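Agglutinin (Rhizoctonia solani, PDB 4G9M) probably binds carbohydrates as a fungal lectin of the ricin-type beta-trefoil family, assembling as a domain-swapped dimer. Local coordinates at residues 5-11 and 45-51; 75-81 and 123-128. All coordinates share one frame; numbering follows the deposited sequence.

Contact 1 of 2, residues 5-11 and 45-51; sequences LPAGTYT and QKWRLKW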
ATOM      1  N   LEU B   5      -5.484   0.343   7.423  1.00 24.42           N
ATOM      2  CA  LEU B   5      -4.238   0.329   8.173  1.00 20.29           C
ATOM      3  C   LEU B   5      -4.130   1.708   8.812  1.00 20.19           C
ATOM      4  O   LEU B   5      -3.648   2.648   8.180  1.00 23.71           O
ATOM      5  CB  LEU B   5      -3.070   0.087   7.210  1.00 23.84           C
ATOM      6  CG  LEU B   5      -1.689  -0.179   7.813  1.00 23.80           C
ATOM      7  CD1 LEU B   5      -1.658  -1.570   8.458  1.00 25.07           C
ATOM      8  CD2 LEU B   5      -0.555  -0.035   6.765  1.00 21.22           C
ATOM      9  N   PRO B   6      -4.585   1.850  10.068  1.00 18.93           N
ATOM     10  CA  PRO B   6      -4.619   3.175  10.695  1.00 18.33           C
ATOM     11  C   PRO B   6      -3.253   3.590  11.216  1.00 15.97           C
ATOM     12  O   PRO B   6      -2.390   2.742  11.479  1.00 20.46           O
ATOM     13  CB  PRO B   6      -5.565   2.966  11.883  1.00 20.79           C
ATOM     14  CG  PRO B   6      -5.364   1.517  12.244  1.00 21.66           C
ATOM     15  CD  PRO B   6      -5.192   0.815  10.927  1.00 21.73           C
ATOM     16  N   ALA B   7      -3.063   4.891  11.400  1.00 20.88           N
ATOM     17  CA  ALA B   7      -1.912   5.343  12.156  1.00 18.90           C
ATOM     18  C   ALA B   7      -2.042   4.699  13.530  1.00 17.05           C
ATOM     19  O   ALA B   7      -3.146   4.612  14.084  1.00 18.64           O
ATOM     20  CB  ALA B   7      -1.919   6.869  12.280  1.00 18.83           C
ATOM     21  N   GLY B   8      -0.922   4.220  14.064  1.00 22.03           N
ATOM     22  CA  GLY B   8      -0.903   3.615  15.382  1.00 17.27           C
ATOM     23  C   GLY B   8       0.428   2.915  15.587  1.00 20.34           C
ATOM     24  O   GLY B   8       1.360   3.101  14.802  1.00 21.39           O
ATOM     25  N   THR B   9       0.515   2.112  16.636  1.00 19.24           N
ATOM     26  CA  THR B   9       1.743   1.404  16.958  1.00 20.19           C
ATOM     27  C   THR B   9       1.649  -0.026  16.452  1.00 20.33           C
ATOM     28  O   THR B   9       0.628  -0.684  16.668  1.00 18.72           O
ATOM     29  CB  THR B   9       1.976   1.389  18.466  1.00 23.12           C
ATOM     30  OG1 THR B   9       2.065   2.738  18.942  1.00 22.00           O
ATOM     31  CG2 THR B   9       3.249   0.621  18.820  1.00 24.92           C
ATOM     32  N   TYR B  10       2.719  -0.503  15.808  1.00 16.04           N
ATOM     33  CA  TYR B  10       2.730  -1.841  15.224  1.00 15.97           C
ATOM     34  C   TYR B  10       3.921  -2.697  15.647  1.00 16.78           C
ATOM     35  O   TYR B  10       5.011  -2.179  15.910  1.00 20.34           O
ATOM     36  CB  TYR B  10       2.720  -1.742  13.701  1.00 15.84           C
ATOM     37  CG  TYR B  10       1.422  -1.240  13.104  1.00 16.78           C
ATOM     38  CD1 TYR B  10       1.146   0.121  13.018  1.00 17.42           C
ATOM     39  CD2 TYR B  10       0.478  -2.130  12.622  1.00 24.07           C
ATOM     40  CE1 TYR B  10      -0.054   0.574  12.465  1.00 17.00           C
ATOM     41  CE2 TYR B  10      -0.713  -1.694  12.076  1.00 21.07           C
ATOM     42  CZ  TYR B  10      -0.970  -0.349  11.996  1.00 19.72           C
ATOM     43  OH  TYR B  10      -2.152   0.043  11.431  1.00 19.33           O
ATOM     44  N   THR B  11       3.698  -4.009  15.711  1.00 20.03           N
ATOM     45  CA  THR B  11       4.784  -4.982  15.591  1.00 21.19           C
ATOM     46  C   THR B  11       4.862  -5.335  14.111  1.00 18.47           C
ATOM     47  O   THR B  11       3.835  -5.578  13.470  1.00 18.23           O
ATOM     48  CB  THR B  11       4.515  -6.255  16.422  1.00 22.88           C
ATOM     49  OG1 THR B  11       4.536  -5.936  17.820  1.00 27.74           O
ATOM     50  CG2 THR B  11       5.574  -7.323  16.145  1.00 22.14           C
ATOM     51  N   GLN B  45      10.811  -2.982  19.756  1.00 18.71           N
ATOM     52  CA  GLN B  45      10.237  -3.765  18.675  1.00 18.57           C
ATOM     53  C   GLN B  45       8.852  -3.241  18.304  1.00 17.02           C
ATOM     54  O   GLN B  45       8.101  -3.909  17.595  1.00 20.72           O
ATOM     55  CB  GLN B  45      10.155  -5.238  19.062  1.00 22.23           C
ATOM     56  CG  GLN B  45      11.510  -5.939  19.117  1.00 21.28           C
ATOM     57  CD  GLN B  45      11.385  -7.407  19.487  1.00 23.17           C
ATOM     58  OE1 GLN B  45      10.321  -7.864  19.921  1.00 23.10           O
ATOM     59  NE2 GLN B  45      12.473  -8.153  19.328  1.00 21.17           N
ATOM     60  N   LYS B  46       8.539  -2.030  18.760  1.00 19.25           N
ATOM     61  CA  LYS B  46       7.267  -1.391  18.437  1.00 19.55           C
ATOM     62  C   LYS B  46       7.524  -0.139  17.626  1.00 21.98           C
ATOM     63  O   LYS B  46       8.451   0.617  17.930  1.00 21.12           O
ATOM     64  CB  LYS B  46       6.527  -0.983  19.704  1.00 22.00           C
ATOM     65  CG  LYS B  46       5.604  -2.028  20.270  1.00 32.97           C
ATOM     66  CD  LYS B  46       6.346  -3.107  20.982  1.00 39.38           C
ATOM     67  CE  LYS B  46       5.597  -3.492  22.250  1.00 46.55           C
ATOM     68  NZ  LYS B  46       5.530  -4.966  22.427  1.00 50.09           N
ATOM     69  N   TRP B  47       6.667   0.109  16.635  1.00 18.52           N
ATOM     70  CA  TRP B  47       6.892   1.186  15.676  1.00 18.70           C
ATOM     71  C   TRP B  47       5.634   2.015  15.415  1.00 24.97           C
ATOM     72  O   TRP B  47       4.551   1.468  15.152  1.00 18.93           O
ATOM     73  CB  TRP B  47       7.390   0.603  14.353  1.00 21.11           C
ATOM     74  CG  TRP B  47       8.610  -0.235  14.512  1.00 19.18           C
ATOM     75  CD1 TRP B  47       8.662  -1.576  14.784  1.00 20.03           C
ATOM     76  CD2 TRP B  47       9.957   0.213  14.428  1.00 19.20           C
ATOM     77  NE1 TRP B  47       9.967  -1.990  14.864  1.00 18.95           N
ATOM     78  CE2 TRP B  47      10.785  -0.910  14.645  1.00 15.43           C
ATOM     79  CE3 TRP B  47      10.553   1.457  14.179  1.00 16.41           C
ATOM     80  CZ2 TRP B  47      12.168  -0.825  14.625  1.00 15.72           C
ATOM     81  CZ3 TRP B  47      11.932   1.535  14.162  1.00 20.04           C
ATOM     82  CH2 TRP B  47      12.723   0.399  14.373  1.00 14.57           C
ATOM     83  N   ARG B  48       5.779   3.334  15.487  1.00 17.64           N
ATOM     84  CA  ARG B  48       4.651   4.226  15.246  1.00 18.32           C
ATOM     85  C   ARG B  48       4.530   4.579  13.769  1.00 17.34           C
ATOM     86  O   ARG B  48       5.458   5.120  13.161  1.00 21.17           O
ATOM     87  CB  ARG B  48       4.774   5.493  16.089  1.00 21.11           C
ATOM     88  CG  ARG B  48       4.917   5.221  17.576  1.00 19.90           C
ATOM     89  CD  ARG B  48       4.424   6.392  18.384  1.00 29.50           C
ATOM     90  NE  ARG B  48       4.358   6.046  19.800  1.00 35.58           N
ATOM     91  CZ  ARG B  48       5.358   6.248  20.641  1.00 37.65           C
ATOM     92  NH1 ARG B  48       6.486   6.790  20.197  1.00 44.40           N
ATOM     93  NH2 ARG B  48       5.235   5.913  21.913  1.00 29.26           N
ATOM     94  N   LEU B  49       3.376   4.259  13.195  1.00 16.57           N
ATOM     95  CA  LEU B  49       3.083   4.560  11.804  1.00 17.91           C
ATOM     96  C   LEU B  49       2.305   5.872  11.764  1.00 19.59           C
ATOM     97  O   LEU B  49       1.271   5.993  12.404  1.00 18.47           O
ATOM     98  CB  LEU B  49       2.251   3.425  11.182  1.00 15.21           C
ATOM     99  CG  LEU B  49       1.737   3.639   9.760  1.00 14.34           C
ATOM    100  CD1 LEU B  49       2.905   3.582   8.777  1.00 17.99           C
ATOM    101  CD2 LEU B  49       0.687   2.596   9.396  1.00 17.60           C
ATOM    102  N   LYS B  50       2.810   6.849  11.020  1.00 17.95           N
ATOM    103  CA  LYS B  50       2.170   8.157  10.946  1.00 16.62           C
ATOM    104  C   LYS B  50       2.318   8.738   9.548  1.00 17.12           C
ATOM    105  O   LYS B  50       3.414   8.713   8.980  1.00 18.88           O
ATOM    106  CB  LYS B  50       2.796   9.106  11.964  1.00 17.76           C
ATOM    107  CG  LYS B  50       2.018  10.389  12.181  1.00 22.32           C
ATOM    108  CD  LYS B  50       2.716  11.295  13.163  1.00 22.18           C
ATOM    109  CE  LYS B  50       1.939  12.597  13.322  1.00 26.43           C
ATOM    110  NZ  LYS B  50       2.688  13.584  14.142  1.00 40.96           N
ATOM    111  N   TRP B  51       1.229   9.274   9.002  1.00 19.09           N
ATOM    112  CA  TRP B  51       1.278   9.937   7.698  1.00 18.33           C
ATOM    113  C   TRP B  51       1.907  11.328   7.822  1.00 20.42           C
ATOM    114  O   TRP B  51       1.633  12.044   8.781  1.00 20.10           O
ATOM    115  CB  TRP B  51      -0.119   9.965   7.044  1.00 17.73           C
ATOM    116  CG  TRP B  51      -0.372   8.706   6.273  1.00 18.04           C
ATOM    117  CD1 TRP B  51      -0.188   8.511   4.927  1.00 16.10           C
ATOM    118  CD2 TRP B  51      -0.765   7.439   6.811  1.00 15.94           C
ATOM    119  NE1 TRP B  51      -0.473   7.204   4.594  1.00 19.00           N
ATOM    120  CE2 TRP B  51      -0.817   6.524   5.734  1.00 19.48           C
ATOM    121  CE3 TRP B  51      -1.069   6.982   8.097  1.00 18.38           C
ATOM    122  CZ2 TRP B  51      -1.169   5.191   5.907  1.00 16.99           C
ATOM    123  CZ3 TRP B  51      -1.427   5.654   8.267  1.00 22.88           C
ATOM    124  CH2 TRP B  51      -1.473   4.772   7.175  1.00 20.35           C
TER
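Gly8 and Leu49 form one antiparallel hydrogen-bonded pair and Tyr10 and Trp47 the next, Thr9 and Arg48 lie between them as the non-hydrogen-bonded pair, and the two short strands run at 133° to each other. Three of the four backbone bonds are short, Leu49 N to Gly8 O being nearly straight at 2.8 Å; Gly8 N to Leu49 O stretches to 3.3 Å, where the strand gives way to the Leu5-Pro6-Ala7 loop. Leu49 faces inward with Tyr10 and Trp47, whose NE1 is hydrogen-bonded to Leu21 O. Leu49 CG stands anti to its own N (chi1 174°), and Leu49 CD2 comes to 3.7 Å from Tyr10 CE1; Leu5 CD2, from the loop, meets Leu49 CD2 at 3.9 Å. Such branched aliphatic and aromatic side chains suit the inner face of a beta-trefoil, the family fold here; strands 58-62 and 137-141 continue the sheet, and Phe139 packs edge-to-face with Tyr10. The Tyr10 hydroxyl donates to Pro6 O over 2.7 Å, in the carbonyl plane and on a lone pair, tying the ring to the loop. At that end the six-membered edge of Trp51 reaches the loop, CZ3 lying 3.6 Å from Ala7 N. On the other face Thr9 and Arg48 lie side by side, and Thr9 CG2 rests 3.8 Å from Lys46 CB, small and long polar residues fitting a more solvent-accessible surface.

Contact 2 of 2, residues 75-81 and 123-128; sequences IQNSVNV and PVIYYN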
ATOM      1  N   ILE B  75      20.796   5.775  -0.230  1.00 18.68           N
ATOM      2  CA  ILE B  75      20.058   4.529  -0.394  1.00 20.33           C
ATOM      3  C   ILE B  75      20.437   3.831  -1.705  1.00 22.44           C
ATOM      4  O   ILE B  75      20.315   4.410  -2.792  1.00 19.46           O
ATOM      5  CB  ILE B  75      18.528   4.750  -0.281  1.00 20.58           C
ATOM      6  CG1 ILE B  75      18.166   5.196   1.137  1.00 20.84           C
ATOM      7  CG2 ILE B  75      17.777   3.488  -0.655  1.00 25.78           C
ATOM      8  CD1 ILE B  75      16.677   5.574   1.319  1.00 21.05           C
ATOM      9  N   GLN B  76      20.941   2.600  -1.570  1.00 22.63           N
ATOM     10  CA  GLN B  76      21.362   1.735  -2.678  1.00 23.10           C
ATOM     11  C   GLN B  76      21.224   0.333  -2.138  1.00 18.02           C
ATOM     12  O   GLN B  76      20.944   0.162  -0.946  1.00 19.79           O
ATOM     13  CB  GLN B  76      22.839   1.925  -3.016  1.00 22.65           C
ATOM     14  CG  GLN B  76      23.236   3.276  -3.497  1.00 37.99           C
ATOM     15  CD  GLN B  76      24.691   3.301  -3.891  1.00 38.77           C
ATOM     16  OE1 GLN B  76      25.339   2.250  -3.984  1.00 39.56           O
ATOM     17  NE2 GLN B  76      25.218   4.496  -4.127  1.00 42.38           N
ATOM     18  N   ASN B  77      21.474  -0.672  -2.978  1.00 22.05           N
ATOM     19  CA  ASN B  77      21.381  -2.046  -2.512  1.00 25.96           C
ATOM     20  C   ASN B  77      22.320  -2.349  -1.346  1.00 23.21           C
ATOM     21  O   ASN B  77      23.488  -1.951  -1.360  1.00 26.58           O
ATOM     22  CB  ASN B  77      21.628  -3.026  -3.649  1.00 23.92           C
ATOM     23  CG  ASN B  77      20.406  -3.227  -4.522  1.00 26.03           C
ATOM     24  OD1 ASN B  77      19.293  -3.343  -4.027  1.00 21.98           O
ATOM     25  ND2 ASN B  77      20.614  -3.277  -5.826  1.00 32.00           N
ATOM     26  N   SER B  78      21.766  -3.019  -0.336  1.00 22.24           N
ATOM     27  CA  SER B  78      22.493  -3.481   0.862  1.00 26.27           C
ATOM     28  C   SER B  78      22.910  -2.401   1.874  1.00 28.58           C
ATOM     29  O   SER B  78      23.591  -2.700   2.856  1.00 28.77           O
ATOM     30  CB  SER B  78      23.685  -4.369   0.480  1.00 30.42           C
ATOM     31  OG  SER B  78      23.271  -5.411  -0.391  1.00 33.52           O
ATOM     32  N   VAL B  79      22.489  -1.158   1.655  1.00 17.73           N
ATOM     33  CA  VAL B  79      22.708  -0.113   2.641  1.00 16.07           C
ATOM     34  C   VAL B  79      21.878  -0.417   3.890  1.00 23.05           C
ATOM     35  O   VAL B  79      20.719  -0.804   3.785  1.00 22.28           O
ATOM     36  CB  VAL B  79      22.370   1.297   2.065  1.00 16.81           C
ATOM     37  CG1 VAL B  79      22.348   2.357   3.154  1.00 19.58           C
ATOM     38  CG2 VAL B  79      23.390   1.686   0.981  1.00 18.82           C
ATOM     39  N   ASN B  80      22.478  -0.269   5.067  1.00 19.81           N
ATOM     40  CA  ASN B  80      21.786  -0.544   6.319  1.00 20.56           C
ATOM     41  C   ASN B  80      20.583   0.354   6.600  1.00 16.93           C
ATOM     42  O   ASN B  80      20.647   1.578   6.462  1.00 18.02           O
ATOM     43  CB  ASN B  80      22.755  -0.454   7.506  1.00 26.84           C
ATOM     44  CG  ASN B  80      23.707  -1.630   7.580  1.00 38.51           C
ATOM     45  OD1 ASN B  80      23.496  -2.566   8.351  1.00 49.10           O
ATOM     46  ND2 ASN B  80      24.767  -1.586   6.783  1.00 48.78           N
ATOM     47  N   VAL B  81      19.490  -0.270   7.023  1.00 18.12           N
ATOM     48  CA  VAL B  81      18.388   0.454   7.638  1.00 17.69           C
ATOM     49  C   VAL B  81      18.762   0.682   9.102  1.00 17.33           C
ATOM     50  O   VAL B  81      19.175  -0.244   9.792  1.00 19.45           O
ATOM     51  CB  VAL B  81      17.083  -0.345   7.537  1.00 15.18           C
ATOM     52  CG1 VAL B  81      15.948   0.394   8.208  1.00 18.74           C
ATOM     53  CG2 VAL B  81      16.762  -0.608   6.064  1.00 14.82           C
ATOM     54  N   PRO B 123      20.694  -8.378   9.651  1.00 20.72           N
ATOM     55  CA  PRO B 123      20.500  -6.988   9.236  1.00 17.95           C
ATOM     56  C   PRO B 123      19.254  -6.787   8.387  1.00 14.78           C
ATOM     57  O   PRO B 123      18.866  -7.687   7.641  1.00 19.54           O
ATOM     58  CB  PRO B 123      21.758  -6.693   8.404  1.00 21.82           C
ATOM     59  CG  PRO B 123      22.766  -7.689   8.891  1.00 20.10           C
ATOM     60  CD  PRO B 123      21.982  -8.922   9.185  1.00 20.95           C
ATOM     61  N   VAL B 124      18.623  -5.629   8.551  1.00 17.01           N
ATOM     62  CA  VAL B 124      17.593  -5.168   7.634  1.00 15.77           C
ATOM     63  C   VAL B 124      18.274  -4.140   6.752  1.00 18.80           C
ATOM     64  O   VAL B 124      19.007  -3.281   7.247  1.00 17.91           O
ATOM     65  CB  VAL B 124      16.419  -4.561   8.393  1.00 16.96           C
ATOM     66  CG1 VAL B 124      15.439  -3.918   7.426  1.00 19.46           C
ATOM     67  CG2 VAL B 124      15.749  -5.637   9.206  1.00 19.76           C
ATOM     68  N   ILE B 125      18.057  -4.251   5.445  1.00 15.99           N
ATOM     69  CA  ILE B 125      18.806  -3.438   4.492  1.00 16.69           C
ATOM     70  C   ILE B 125      17.829  -2.867   3.469  1.00 16.34           C
ATOM     71  O   ILE B 125      16.718  -3.374   3.328  1.00 18.23           O
ATOM     72  CB  ILE B 125      19.861  -4.283   3.740  1.00 21.85           C
ATOM     73  CG1 ILE B 125      19.219  -5.529   3.108  1.00 21.17           C
ATOM     74  CG2 ILE B 125      21.000  -4.705   4.681  1.00 19.87           C
ATOM     75  CD1 ILE B 125      20.152  -6.304   2.151  1.00 16.81           C
ATOM     76  N   TYR B 126      18.231  -1.806   2.771  1.00 15.92           N
ATOM     77  CA  TYR B 126      17.485  -1.379   1.576  1.00 13.90           C
ATOM     78  C   TYR B 126      17.880  -2.311   0.459  1.00 15.37           C
ATOM     79  O   TYR B 126      19.061  -2.656   0.328  1.00 18.81           O
ATOM     80  CB  TYR B 126      17.793   0.087   1.198  1.00 17.81           C
ATOM     81  CG  TYR B 126      17.222   1.023   2.233  1.00 13.55           C
ATOM     82  CD1 TYR B 126      15.882   1.354   2.225  1.00 15.65           C
ATOM     83  CD2 TYR B 126      18.010   1.511   3.262  1.00 16.59           C
ATOM     84  CE1 TYR B 126      15.335   2.172   3.221  1.00 19.07           C
ATOM     85  CE2 TYR B 126      17.464   2.337   4.262  1.00 15.85           C
ATOM     86  CZ  TYR B 126      16.143   2.653   4.231  1.00 17.50           C
ATOM     87  OH  TYR B 126      15.598   3.455   5.230  1.00 20.61           O
ATOM     88  N   TYR B 127      16.919  -2.746  -0.348  1.00 17.95           N
ATOM     89  CA  TYR B 127      17.259  -3.684  -1.425  1.00 16.86           C
ATOM     90  C   TYR B 127      16.202  -3.614  -2.505  1.00 15.56           C
ATOM     91  O   TYR B 127      15.038  -3.353  -2.223  1.00 18.45           O
ATOM     92  CB  TYR B 127      17.322  -5.105  -0.879  1.00 18.34           C
ATOM     93  CG  TYR B 127      18.229  -6.114  -1.579  1.00 15.96           C
ATOM     94  CD1 TYR B 127      19.618  -5.933  -1.653  1.00 16.88           C
ATOM     95  CD2 TYR B 127      17.705  -7.302  -2.074  1.00 20.64           C
ATOM     96  CE1 TYR B 127      20.442  -6.891  -2.239  1.00 16.24           C
ATOM     97  CE2 TYR B 127      18.528  -8.270  -2.659  1.00 17.49           C
ATOM     98  CZ  TYR B 127      19.889  -8.057  -2.747  1.00 14.07           C
ATOM     99  OH  TYR B 127      20.690  -9.028  -3.303  1.00 18.60           O
ATOM    100  N   ASN B 128      16.607  -3.869  -3.739  1.00 18.01           N
ATOM    101  CA  ASN B 128      15.678  -3.847  -4.869  1.00 16.33           C
ATOM    102  C   ASN B 128      14.461  -4.710  -4.585  1.00 18.02           C
ATOM    103  O   ASN B 128      14.597  -5.845  -4.127  1.00 19.34           O
ATOM    104  CB  ASN B 128      16.392  -4.352  -6.131  1.00 18.57           C
ATOM    105  CG  ASN B 128      15.571  -4.142  -7.383  1.00 21.97           C
ATOM    106  OD1 ASN B 128      15.499  -3.032  -7.905  1.00 25.13           O
ATOM    107  ND2 ASN B 128      14.954  -5.207  -7.878  1.00 22.57           N
TER
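Tyr126, on a strand of the trefoil's larger sheet, lies with its ring between Ile75, in the loop, and Val81, the first residue of strand 81-84; the type II beta turn from Gln76 to Val79 lies between these two along the chain. This is the tight part. Val81 CG2 sits over one face, 3.7 Å from the ring centroid and 20° off the normal, and Ile75 CD1 covers the opposite face at 4.2 Å, both as CH-pi contacts; a flat ring flanked by branched aliphatics packs closely on both faces. Val81 CG1 is anti to the backbone N (chi1 179°), leaving CG2 to serve both the ring and Val124 CG1. The Tyr126 hydroxyl is satisfied by Gly70 O of the neighbouring strand 68-71. Three backbone bonds join the segments: Tyr126 N donates to Val79 O and Val81 N to Val124 O, while Ser78 N, at the third position of the turn, reaches Tyr126 O at 2.8 Å. The solvent side, with Gln76, Asn77 and Ser78 exposed, is looser and mixed: Ser78 OG stays 3.7 Å from Tyr127 CE1 at the ring edge, and Ile125 CD1 lies beside Ser78 CA. Asn77 suits this exposed side because its short amide can reach from the turn to a backbone N-H of the strand: with the amide turned 60° from the Tyr127 ring, Asn77 OD1 accepts Asn128 N at 2.8 Å, the donor nearly in line with the C=O bond.

Contacts 1 and 2 lie on opposite sides of the chain's centre, about 21 Å apart between centres, and share no strand. Both are partly buried, each with a hydrophobic inner side and a more polar outer side. Contact 1 pairs two true strands within the four-stranded sheet, so its four bonds follow the antiparallel alternation, lengthening only at the Gly8 N to Leu49 O end; contact 2 joins a turn-bearing loop to a strand by a single bridge, and an asparagine side chain supplies one of its bonds. Aromatic-aliphatic packing stays within one face of a sheet in contact 1, but encloses a ring between loop and strand residues in contact 2. Contact 1 also meets the second subunit, through Ala94 and Ile3 of that chain; contact 2 touches no other chain of the assembly.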